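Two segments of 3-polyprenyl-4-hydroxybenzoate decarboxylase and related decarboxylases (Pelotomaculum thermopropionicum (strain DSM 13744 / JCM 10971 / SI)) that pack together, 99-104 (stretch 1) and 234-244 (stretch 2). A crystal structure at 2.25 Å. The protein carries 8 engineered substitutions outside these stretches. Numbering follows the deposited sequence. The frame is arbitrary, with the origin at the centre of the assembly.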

# COMPACT_ATOMS: atom_id res chain seq x y z
N GLY B 99 -26.19 7.37 -41.73
CA GLY B 99 -25.10 8.13 -41.14
C GLY B 99 -24.73 7.74 -39.70
O GLY B 99 -23.75 8.25 -39.22
N ALA B 100 -25.49 6.89 -39.01
CA ALA B 100 -25.11 6.46 -37.63
C ALA B 100 -23.87 5.58 -37.76
O ALA B 100 -23.87 4.62 -38.50
CB ALA B 100 -26.20 5.67 -36.93
N PRO B 101 -22.80 5.92 -37.03
CA PRO B 101 -21.60 5.14 -37.33
C PRO B 101 -21.72 3.61 -37.12
O PRO B 101 -21.18 2.83 -37.92
CB PRO B 101 -20.56 5.75 -36.46
CG PRO B 101 -21.04 7.16 -36.20
CD PRO B 101 -22.53 7.09 -36.18
N VAL B 102 -22.49 3.18 -36.13
CA VAL B 102 -22.60 1.75 -35.85
C VAL B 102 -23.38 0.95 -36.91
O VAL B 102 -23.42 -0.31 -36.85
CB VAL B 102 -23.17 1.51 -34.42
CG1 VAL B 102 -24.69 1.67 -34.41
CG2 VAL B 102 -22.80 0.12 -33.89
N LYS B 103 -24.02 1.66 -37.85
CA LYS B 103 -24.77 1.05 -38.96
C LYS B 103 -23.99 0.91 -40.28
O LYS B 103 -24.51 0.35 -41.22
CB LYS B 103 -26.06 1.82 -39.22
CG LYS B 103 -27.05 1.80 -38.06
CD LYS B 103 -27.60 0.41 -37.77
CE LYS B 103 -28.87 0.55 -36.93
NZ LYS B 103 -29.49 -0.75 -36.57
N GLU B 104 -22.75 1.42 -40.33
CA GLU B 104 -21.91 1.37 -41.51
C GLU B 104 -21.81 -0.04 -42.14
O GLU B 104 -21.99 -0.18 -43.34
CB GLU B 104 -20.53 1.96 -41.18
CG GLU B 104 -20.58 3.48 -41.04
CD GLU B 104 -19.36 4.12 -40.39
OE1 GLU B 104 -18.35 3.45 -40.07
OE2 GLU B 104 -19.43 5.34 -40.16
N VAL B 234 -29.84 1.10 -29.31
CA VAL B 234 -28.40 0.98 -29.00
C VAL B 234 -27.71 2.30 -29.27
O VAL B 234 -28.21 3.06 -30.06
CB VAL B 234 -27.68 -0.13 -29.79
CG1 VAL B 234 -28.24 -1.50 -29.44
CG2 VAL B 234 -27.75 0.11 -31.29
N PRO B 235 -26.58 2.60 -28.59
CA PRO B 235 -25.88 3.87 -28.87
C PRO B 235 -25.38 3.96 -30.31
O PRO B 235 -24.77 3.04 -30.81
CB PRO B 235 -24.72 3.85 -27.88
CG PRO B 235 -25.18 2.97 -26.79
CD PRO B 235 -25.97 1.88 -27.46
N ALA B 236 -25.77 5.03 -30.99
CA ALA B 236 -25.48 5.25 -32.42
C ALA B 236 -24.00 5.23 -32.71
O ALA B 236 -23.55 4.74 -33.76
CB ALA B 236 -26.06 6.60 -32.89
N GLY B 237 -23.23 5.81 -31.78
CA GLY B 237 -21.79 5.89 -31.90
C GLY B 237 -20.98 4.68 -31.41
O GLY B 237 -19.79 4.76 -31.39
N ALA B 238 -21.61 3.57 -31.02
CA ALA B 238 -20.87 2.40 -30.53
C ALA B 238 -19.96 1.85 -31.64
O ALA B 238 -20.15 2.17 -32.77
CB ALA B 238 -21.82 1.31 -30.04
N GLU B 239 -18.98 1.02 -31.28
CA GLU B 239 -18.08 0.41 -32.26
C GLU B 239 -18.72 -0.80 -32.84
O GLU B 239 -18.66 -1.01 -34.03
CB GLU B 239 -16.72 0.04 -31.61
CG GLU B 239 -15.90 1.24 -31.16
CD GLU B 239 -15.29 2.04 -32.35
OE1 GLU B 239 -14.92 1.42 -33.36
OE2 GLU B 239 -15.13 3.28 -32.29
N ILE B 240 -19.35 -1.60 -31.98
CA ILE B 240 -19.93 -2.86 -32.38
C ILE B 240 -21.23 -3.10 -31.62
O ILE B 240 -21.30 -2.81 -30.42
CB ILE B 240 -18.95 -4.03 -32.04
CG1 ILE B 240 -17.66 -3.97 -32.86
CG2 ILE B 240 -19.59 -5.37 -32.29
CD1 ILE B 240 -16.40 -4.31 -32.11
N VAL B 241 -22.25 -3.67 -32.29
CA VAL B 241 -23.50 -4.09 -31.68
C VAL B 241 -23.80 -5.50 -32.11
O VAL B 241 -23.71 -5.82 -33.28
CB VAL B 241 -24.69 -3.19 -32.07
CG1 VAL B 241 -26.04 -3.85 -31.77
CG2 VAL B 241 -24.58 -1.84 -31.37
N ILE B 242 -24.18 -6.32 -31.14
CA ILE B 242 -24.55 -7.68 -31.39
C ILE B 242 -25.97 -7.77 -30.89
O ILE B 242 -26.25 -7.54 -29.72
CB ILE B 242 -23.61 -8.68 -30.67
CG1 ILE B 242 -22.19 -8.55 -31.23
CG2 ILE B 242 -24.09 -10.10 -30.80
CD1 ILE B 242 -21.16 -9.18 -30.30
N GLU B 243 -26.87 -8.13 -31.80
CA GLU B 243 -28.30 -8.28 -31.55
C GLU B 243 -28.63 -9.74 -31.35
O GLU B 243 -28.06 -10.60 -32.00
CB GLU B 243 -29.08 -7.74 -32.74
CG GLU B 243 -28.71 -6.31 -33.15
CD GLU B 243 -29.51 -5.76 -34.32
OE1 GLU B 243 -30.45 -6.46 -34.78
OE2 GLU B 243 -29.20 -4.62 -34.78
N GLY B 244 -29.56 -10.04 -30.45
CA GLY B 244 -29.96 -11.41 -30.28
C GLY B 244 -31.06 -11.61 -29.28
O GLY B 244 -31.83 -10.70 -28.95

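The contact between these two stretches is small, burying 317 Å² in all, and it is organised around one residue of the first stretch, Val102, and one of the second, Ala236. They are joined by the single hydrogen bond that crosses between the stretches: the backbone N of Val102 donates to the carbonyl O of Ala236 at 3.0 Å, with an N-H...O angle of 154°.

The backbone of each stretch also carries hydrogen bonds of its own. Pro101, Val102 and Lys103 form a short 3-10 segment, accompanied by the bonds from Lys103 N to Ala100 O at 3.0 Å and from Glu104 N to Pro101 O at 3.2 Å. The amide of Val102 has no backbone acceptor within its own stretch; it bonds across to the other. There, a type I turn runs from Pro235 to Ala238, closed by Ala238 N to Pro235 O at 3.2 Å, and the carbonyl of Ala236, within the turn, provides that acceptor. Pro101 precedes Val102 and has no amide hydrogen to offer; its ring instead lies against the same carbonyl, with CD 3.5 Å from Ala236 O.

Val102 covers the most surface, 103 Å² of the residue lying under the other stretch. Its CA-to-CB bond points toward the second stretch, and with chi1 at 80° (p) the methyl CG2 comes 3.7 Å from CG2 of Val241 and 4.1 Å from CB of Ala238. The other methyl, CG1, lies 3.9 Å from Pro235 O. A compact, branched side chain suits this position because its two methyls can meet the turn and the strand that follows it without leaving a polar group buried. Val241, itself pointing toward the first stretch from that strand, supplies a matching apolar surface.

Ala236, with 59 Å² covered, meets Ala100 as well: their CB atoms are 4.1 Å apart, and the CA atoms of the two residues are 5.4 Å apart. Two single methyl groups make an apolar contact while their backbones stay this close. Ala238 likewise offers a single methyl, the CB that meets Val102 CG2; separately, its backbone O approaches Val102 CB to 3.5 Å.

Next to Val102 in sequence, Lys103 sets off sideways, but its long chain brings the end nearer to the second stretch. NZ of Lys103 stands 4.3 Å from OE2 of Glu243, so the opposite charges lie near each other but too far apart for a salt bridge. Both atoms find hydrogen-bond partners elsewhere in the structure, so neither charged group is buried unsatisfied.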